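PDB 3HFT: WbmS, polysaccharide deacetylase involved in O-antigen biosynthesis from Bordetella bronchiseptica, which probably removes acetyl groups from sugar units during O-antigen biosynthesis, as a zinc-binding member of the polysaccharide deacetylase family. Local coordinates for residues Asp55-Ile60 and Glu79-Asn84; Ala63-Thr68 and Ser251-Asn256. One frame throughout, in Å; residues are numbered along the deposited sequence.

Contact 1 (Asp55-Ile60 and Glu79-Asn84); sequences DTIDLI and ENIRRN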
ATOM      1  N   ASP A  55     -19.914   1.630  23.197  1.00 33.82           N
ATOM      2  CA  ASP A  55     -19.342   2.836  23.781  1.00 33.11           C
ATOM      3  C   ASP A  55     -18.795   3.747  22.706  1.00 33.63           C
ATOM      4  O   ASP A  55     -18.968   4.973  22.765  1.00 34.16           O
ATOM      5  CB  ASP A  55     -18.224   2.459  24.760  1.00 33.29           C
ATOM      6  CG  ASP A  55     -17.360   3.665  25.165  1.00 37.68           C
ATOM      7  OD1 ASP A  55     -17.793   4.439  26.027  1.00 40.05           O
ATOM      8  OD2 ASP A  55     -16.262   3.841  24.616  1.00 41.84           O
ATOM      9  N   THR A  56     -18.128   3.160  21.707  1.00 34.36           N
ATOM     10  CA  THR A  56     -17.615   3.964  20.607  1.00 33.84           C
ATOM     11  C   THR A  56     -18.761   4.569  19.799  1.00 33.66           C
ATOM     12  O   THR A  56     -18.726   5.745  19.498  1.00 33.04           O
ATOM     13  CB  THR A  56     -16.655   3.183  19.706  1.00 35.81           C
ATOM     14  OG1 THR A  56     -15.561   2.677  20.476  1.00 40.49           O
ATOM     15  CG2 THR A  56     -16.073   4.117  18.648  1.00 34.05           C
ATOM     16  N   ILE A  57     -19.755   3.767  19.422  1.00 33.92           N
ATOM     17  CA  ILE A  57     -20.967   4.282  18.745  1.00 34.46           C
ATOM     18  C   ILE A  57     -21.595   5.452  19.524  1.00 34.42           C
ATOM     19  O   ILE A  57     -21.919   6.497  18.952  1.00 34.23           O
ATOM     20  CB  ILE A  57     -22.027   3.156  18.538  1.00 35.74           C
ATOM     21  CG1 ILE A  57     -21.556   2.146  17.480  1.00 33.12           C
ATOM     22  CG2 ILE A  57     -23.371   3.730  18.061  1.00 33.56           C
ATOM     23  CD1 ILE A  57     -22.371   0.874  17.431  1.00 33.95           C
ATOM     24  N   ASP A  58     -21.764   5.283  20.830  1.00 34.15           N
ATOM     25  CA  ASP A  58     -22.360   6.348  21.651  1.00 35.29           C
ATOM     26  C   ASP A  58     -21.570   7.657  21.613  1.00 33.58           C
ATOM     27  O   ASP A  58     -22.136   8.738  21.511  1.00 32.76           O
ATOM     28  CB  ASP A  58     -22.515   5.881  23.086  1.00 37.36           C
ATOM     29  CG  ASP A  58     -23.566   4.792  23.241  1.00 39.58           C
ATOM     30  OD1 ASP A  58     -24.436   4.635  22.347  1.00 36.88           O
ATOM     31  OD2 ASP A  58     -23.492   4.091  24.268  1.00 41.41           O
ATOM     32  N   LEU A  59     -20.253   7.547  21.624  1.00 35.76           N
ATOM     33  CA  LEU A  59     -19.376   8.697  21.584  1.00 37.03           C
ATOM     34  C   LEU A  59     -19.514   9.471  20.266  1.00 36.54           C
ATOM     35  O   LEU A  59     -19.670  10.706  20.261  1.00 35.68           O
ATOM     36  CB  LEU A  59     -17.945   8.201  21.811  1.00 37.87           C
ATOM     37  CG  LEU A  59     -16.971   9.070  22.574  1.00 44.21           C
ATOM     38  CD1 LEU A  59     -17.562   9.477  23.906  1.00 45.26           C
ATOM     39  CD2 LEU A  59     -15.639   8.330  22.779  1.00 40.92           C
ATOM     40  N   ILE A  60     -19.516   8.756  19.141  1.00 34.11           N
ATOM     41  CA  ILE A  60     -19.692   9.399  17.824  1.00 33.83           C
ATOM     42  C   ILE A  60     -21.128   9.929  17.613  1.00 34.97           C
ATOM     43  O   ILE A  60     -21.313  11.057  17.141  1.00 35.03           O
ATOM     44  CB  ILE A  60     -19.267   8.451  16.692  1.00 32.98           C
ATOM     45  CG1 ILE A  60     -17.834   7.967  16.927  1.00 32.17           C
ATOM     46  CG2 ILE A  60     -19.351   9.144  15.326  1.00 31.80           C
ATOM     47  CD1 ILE A  60     -16.804   9.115  17.224  1.00 34.35           C
ATOM     48  N   GLU A  79     -26.708  -3.214  12.962  1.00 37.21           N
ATOM     49  CA  GLU A  79     -27.994  -2.618  12.598  1.00 39.35           C
ATOM     50  C   GLU A  79     -28.103  -1.160  13.091  1.00 38.18           C
ATOM     51  O   GLU A  79     -28.697  -0.334  12.415  1.00 37.88           O
ATOM     52  CB  GLU A  79     -29.152  -3.498  13.104  1.00 39.35           C
ATOM     53  CG  GLU A  79     -30.529  -3.146  12.532  1.00 46.56           C
ATOM     54  CD  GLU A  79     -30.551  -3.013  11.001  1.00 55.95           C
ATOM     55  OE1 GLU A  79     -29.882  -3.812  10.305  1.00 50.98           O
ATOM     56  OE2 GLU A  79     -31.247  -2.103  10.495  1.00 62.36           O
ATOM     57  N   ASN A  80     -27.490  -0.841  14.234  1.00 37.65           N
ATOM     58  CA  ASN A  80     -27.418   0.551  14.709  1.00 38.94           C
ATOM     59  C   ASN A  80     -26.685   1.420  13.685  1.00 37.91           C
ATOM     60  O   ASN A  80     -27.095   2.530  13.372  1.00 37.61           O
ATOM     61  CB  ASN A  80     -26.626   0.690  16.027  1.00 41.23           C
ATOM     62  CG  ASN A  80     -27.216  -0.100  17.181  1.00 43.73           C
ATOM     63  OD1 ASN A  80     -28.027  -0.989  16.988  1.00 54.70           O
ATOM     64  ND2 ASN A  80     -26.785   0.222  18.400  1.00 54.76           N
ATOM     65  N   ILE A  81     -25.578   0.893  13.187  1.00 35.98           N
ATOM     66  CA  ILE A  81     -24.746   1.576  12.209  1.00 37.21           C
ATOM     67  C   ILE A  81     -25.515   1.743  10.893  1.00 38.10           C
ATOM     68  O   ILE A  81     -25.556   2.831  10.321  1.00 38.79           O
ATOM     69  CB  ILE A  81     -23.431   0.791  12.010  1.00 36.48           C
ATOM     70  CG1 ILE A  81     -22.621   0.816  13.326  1.00 39.35           C
ATOM     71  CG2 ILE A  81     -22.636   1.346  10.793  1.00 35.17           C
ATOM     72  CD1 ILE A  81     -21.458  -0.162  13.413  1.00 39.46           C
ATOM     73  N   ARG A  82     -26.143   0.676  10.410  1.00 40.26           N
ATOM     74  CA  ARG A  82     -26.957   0.791   9.193  1.00 41.35           C
ATOM     75  C   ARG A  82     -28.037   1.874   9.324  1.00 39.89           C
ATOM     76  O   ARG A  82     -28.188   2.704   8.438  1.00 36.24           O
ATOM     77  CB  ARG A  82     -27.641  -0.538   8.857  1.00 43.91           C
ATOM     78  CG  ARG A  82     -26.712  -1.617   8.338  1.00 49.63           C
ATOM     79  CD  ARG A  82     -27.500  -2.842   7.838  1.00 49.67           C
ATOM     80  NE  ARG A  82     -26.688  -4.069   7.888  1.00 61.18           N
ATOM     81  CZ  ARG A  82     -26.639  -4.928   8.915  1.00 60.20           C
ATOM     82  NH1 ARG A  82     -27.358  -4.735  10.013  1.00 60.96           N
ATOM     83  NH2 ARG A  82     -25.855  -6.003   8.845  1.00 61.58           N
ATOM     84  N   ARG A  83     -28.800   1.843  10.417  1.00 37.31           N
ATOM     85  CA  ARG A  83     -29.891   2.806  10.640  1.00 38.84           C
ATOM     86  C   ARG A  83     -29.479   4.259  10.610  1.00 37.68           C
ATOM     87  O   ARG A  83     -30.215   5.120  10.124  1.00 37.53           O
ATOM     88  CB  ARG A  83     -30.534   2.605  12.019  1.00 39.79           C
ATOM     89  CG  ARG A  83     -31.583   1.576  12.081  1.00 43.04           C
ATOM     90  CD  ARG A  83     -32.377   1.736  13.361  1.00 44.09           C
ATOM     91  NE  ARG A  83     -31.522   1.679  14.543  1.00 42.51           N
ATOM     92  CZ  ARG A  83     -31.229   0.566  15.214  1.00 49.39           C
ATOM     93  NH1 ARG A  83     -31.713  -0.607  14.831  1.00 52.89           N
ATOM     94  NH2 ARG A  83     -30.437   0.619  16.284  1.00 52.63           N
ATOM     95  N   ASN A  84     -28.338   4.551  11.207  1.00 36.70           N
ATOM     96  CA  ASN A  84     -27.904   5.914  11.312  1.00 35.92           C
ATOM     97  C   ASN A  84     -27.503   6.408   9.920  1.00 36.90           C
ATOM     98  O   ASN A  84     -26.540   5.902   9.321  1.00 35.88           O
ATOM     99  CB  ASN A  84     -26.744   6.018  12.311  1.00 37.93           C
ATOM    100  CG  ASN A  84     -26.384   7.438  12.627  1.00 42.56           C
ATOM    101  OD1 ASN A  84     -26.536   8.332  11.781  1.00 39.11           O
ATOM    102  ND2 ASN A  84     -25.904   7.672  13.849  1.00 42.32           N
TER
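I57 reaches out from helix 50-63 and lays its terminal methyl against I81 on helix 77-83, with CD1 of I57 4.1 Å from CG1 of I81. The two isoleucine side chains meet at about a right angle. Both have the same shape: CG1 lies anti to the carbonyl carbon (chi1 -70° in I57, -65° in I81) and the chain runs on extended to CD1. In I57 this carries the methyl across to the other helix, while I81 offers the flank of its chain, its CG1 methylene. N80 touches more loosely, its aliphatic CB 4.5 Å from CD1 of I57.

The OD1 side of the N80 amide turns back to its own helix and takes a weak hydrogen bond from NH2 of R83 at 3.0 Å, while ND2 points toward helix 50-63. One residue earlier, NH1 of R82 forms a salt bridge with OE1 of E79 at 2.7 Å, on the anti side of the carboxylate and 31° out of its plane. Beneath the helices, W69 of strand 67-71 touches both isoleucines, and F87 and L89 pack on I81. The nearest CA atoms, those of I57 and I81, are 8.0 Å apart. These crossover helices of successive β-α-β units (39-44/50-63/67-71 and 67-71/77-83/87-91) thus meet by van der Waals contact, with no hydrogen bond between the segments; just beyond, E61 OE2 bonds N84 ND2.

Contact 2 (Ala63-Thr68 and Ser251-Asn256); sequences AGVCAT and SLLARN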
ATOM      1  N   ALA A  63     -21.654  13.240  19.243  1.00 35.19           N
ATOM      2  CA  ALA A  63     -21.064  14.348  18.500  1.00 35.16           C
ATOM      3  C   ALA A  63     -21.922  14.713  17.307  1.00 36.70           C
ATOM      4  O   ALA A  63     -21.846  15.822  16.794  1.00 38.52           O
ATOM      5  CB  ALA A  63     -19.639  13.964  18.042  1.00 33.59           C
ATOM      6  N   GLY A  64     -22.720  13.765  16.838  1.00 37.25           N
ATOM      7  CA  GLY A  64     -23.591  13.988  15.702  1.00 35.49           C
ATOM      8  C   GLY A  64     -22.893  14.107  14.363  1.00 36.62           C
ATOM      9  O   GLY A  64     -23.394  14.790  13.479  1.00 34.09           O
ATOM     10  N   VAL A  65     -21.750  13.438  14.208  1.00 36.27           N
ATOM     11  CA  VAL A  65     -20.950  13.498  12.968  1.00 35.49           C
ATOM     12  C   VAL A  65     -21.025  12.184  12.163  1.00 35.32           C
ATOM     13  O   VAL A  65     -21.431  11.129  12.685  1.00 34.89           O
ATOM     14  CB  VAL A  65     -19.439  13.802  13.296  1.00 34.72           C
ATOM     15  CG1 VAL A  65     -19.314  15.058  14.152  1.00 36.56           C
ATOM     16  CG2 VAL A  65     -18.752  12.619  14.041  1.00 35.56           C
ATOM     17  N   CYS A  66     -20.637  12.275  10.895  1.00 33.66           N
ATOM     18  CA  CYS A  66     -20.499  11.122  10.004  1.00 34.38           C
ATOM     19  C   CYS A  66     -19.330  10.248  10.430  1.00 34.55           C
ATOM     20  O   CYS A  66     -18.381  10.721  11.053  1.00 33.91           O
ATOM     21  CB  CYS A  66     -20.207  11.575   8.566  1.00 35.63           C
ATOM     22  SG  CYS A  66     -21.611  12.271   7.707  1.00 39.32           S
ATOM     23  N   ALA A  67     -19.389   8.970  10.061  1.00 33.14           N
ATOM     24  CA  ALA A  67     -18.297   8.053  10.316  1.00 32.63           C
ATOM     25  C   ALA A  67     -18.486   6.789   9.477  1.00 35.90           C
ATOM     26  O   ALA A  67     -19.593   6.493   9.028  1.00 31.56           O
ATOM     27  CB  ALA A  67     -18.174   7.730  11.831  1.00 32.10           C
ATOM     28  N   THR A  68     -17.392   6.080   9.227  1.00 33.57           N
ATOM     29  CA  THR A  68     -17.431   4.835   8.465  1.00 33.64           C
ATOM     30  C   THR A  68     -16.901   3.719   9.365  1.00 33.18           C
ATOM     31  O   THR A  68     -15.910   3.908  10.051  1.00 33.80           O
ATOM     32  CB  THR A  68     -16.586   4.949   7.222  1.00 33.27           C
ATOM     33  OG1 THR A  68     -16.996   6.113   6.492  1.00 34.25           O
ATOM     34  CG2 THR A  68     -16.729   3.699   6.363  1.00 35.26           C
ATOM     35  N   SER A 251     -11.185  15.388  21.852  1.00 36.79           N
ATOM     36  CA  SER A 251     -10.715  16.746  21.509  1.00 38.01           C
ATOM     37  C   SER A 251     -10.910  17.091  20.056  1.00 37.86           C
ATOM     38  O   SER A 251     -11.279  18.209  19.711  1.00 36.38           O
ATOM     39  CB  SER A 251      -9.232  16.904  21.786  1.00 39.94           C
ATOM     40  OG  SER A 251      -9.025  16.785  23.166  1.00 49.07           O
ATOM     41  N   LEU A 252     -10.637  16.127  19.204  1.00 36.28           N
ATOM     42  CA  LEU A 252     -10.784  16.318  17.763  1.00 37.83           C
ATOM     43  C   LEU A 252     -12.222  16.630  17.432  1.00 37.26           C
ATOM     44  O   LEU A 252     -12.502  17.532  16.631  1.00 38.13           O
ATOM     45  CB  LEU A 252     -10.311  15.053  17.061  1.00 36.08           C
ATOM     46  CG  LEU A 252     -10.397  14.814  15.575  1.00 43.68           C
ATOM     47  CD1 LEU A 252      -9.568  13.542  15.325  1.00 43.84           C
ATOM     48  CD2 LEU A 252     -11.825  14.645  15.121  1.00 41.31           C
ATOM     49  N   LEU A 253     -13.146  15.895  18.056  1.00 37.64           N
ATOM     50  CA  LEU A 253     -14.581  16.136  17.872  1.00 37.86           C
ATOM     51  C   LEU A 253     -14.974  17.520  18.391  1.00 39.57           C
ATOM     52  O   LEU A 253     -15.642  18.287  17.680  1.00 40.30           O
ATOM     53  CB  LEU A 253     -15.415  15.044  18.574  1.00 38.57           C
ATOM     54  CG  LEU A 253     -15.378  13.632  17.963  1.00 35.92           C
ATOM     55  CD1 LEU A 253     -15.993  12.571  18.892  1.00 34.25           C
ATOM     56  CD2 LEU A 253     -16.025  13.626  16.557  1.00 32.80           C
ATOM     57  N   ALA A 254     -14.559  17.840  19.620  1.00 39.36           N
ATOM     58  CA  ALA A 254     -14.891  19.131  20.241  1.00 40.45           C
ATOM     59  C   ALA A 254     -14.384  20.309  19.422  1.00 42.14           C
ATOM     60  O   ALA A 254     -15.085  21.276  19.250  1.00 43.61           O
ATOM     61  CB  ALA A 254     -14.339  19.201  21.692  1.00 39.01           C
ATOM     62  N   ARG A 255     -13.163  20.230  18.926  1.00 44.33           N
ATOM     63  CA  ARG A 255     -12.602  21.289  18.128  1.00 46.17           C
ATOM     64  C   ARG A 255     -13.226  21.453  16.766  1.00 45.83           C
ATOM     65  O   ARG A 255     -13.043  22.500  16.167  1.00 44.43           O
ATOM     66  CB  ARG A 255     -11.170  20.977  17.767  1.00 48.97           C
ATOM     67  CG  ARG A 255     -10.180  21.055  18.839  1.00 58.41           C
ATOM     68  CD  ARG A 255      -8.819  20.838  18.197  1.00 59.49           C
ATOM     69  NE  ARG A 255      -7.867  20.661  19.271  1.00 65.14           N
ATOM     70  CZ  ARG A 255      -7.189  19.556  19.508  1.00 66.58           C
ATOM     71  NH1 ARG A 255      -7.308  18.508  18.699  1.00 68.46           N
ATOM     72  NH2 ARG A 255      -6.351  19.524  20.543  1.00 69.40           N
ATOM     73  N   ASN A 256     -13.855  20.410  16.226  1.00 44.55           N
ATOM     74  CA  ASN A 256     -14.265  20.430  14.816  1.00 44.86           C
ATOM     75  C   ASN A 256     -15.770  20.382  14.556  1.00 45.47           C
ATOM     76  O   ASN A 256     -16.188  20.451  13.414  1.00 46.36           O
ATOM     77  CB  ASN A 256     -13.567  19.302  14.073  1.00 46.10           C
ATOM     78  CG  ASN A 256     -12.094  19.577  13.878  1.00 48.35           C
ATOM     79  OD1 ASN A 256     -11.731  20.483  13.128  1.00 48.10           O
ATOM     80  ND2 ASN A 256     -11.240  18.817  14.553  1.00 41.53           N
TER
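A63-T68 runs from the end of helix 50-63 through a short link into strand 67-71. The chain leaves the helical conformation at G64, whose phi is positive (71°), and extends through V65 and C66 before the strand begins at A67. It approaches helical segment S251-N256 most closely at A63 and L253, where the CA atoms are 6.8 Å apart.

L253 meets this segment with its forked end. Its CG lies anti to the carbonyl carbon (chi1 -70°), and both methyls reach A63: CD2 sits 3.9 Å from CB of A63 and CD1 4.0 Å from the same atom. CD2 also meets CG2 of V65 at 3.8 Å, so this one methyl bridges residues on the two sides of G64. Further along, ND2 of N256 donates to the carbonyl O of L252 at 2.7 Å, tying the side chain back onto its own helix; D194 accepts from the same ND2.

I60 of helix 50-63 and L41 of strand 39-44 each touch both V65 and L253, while F21 adds to the packing on V65. Helix 245-256, near the C-terminus, thus lies against both the helix-to-strand link and the parallel sheet.

Strand 39-44, helix 50-63, strand 67-71 and helix 77-83 form one continuous β-α-β-α run; contact 1 lies within it, and in contact 2 helix 245-256 packs on it from far along the chain. The contact centres are about 13 Å apart. I60, one turn after I57 on the same helix, touches contact 2: its CG2 lies 3.8 Å from CG2 of V65, while its CD1 is 3.9 Å from CD1 of L253. Neither contact includes a zinc ligand. The metal is held by D46, H92 and H127, probably the active site, as in the polysaccharide deacetylase family; D46 and H92 closely follow strands 39-44 and 87-91 of the sheet these helices pack on.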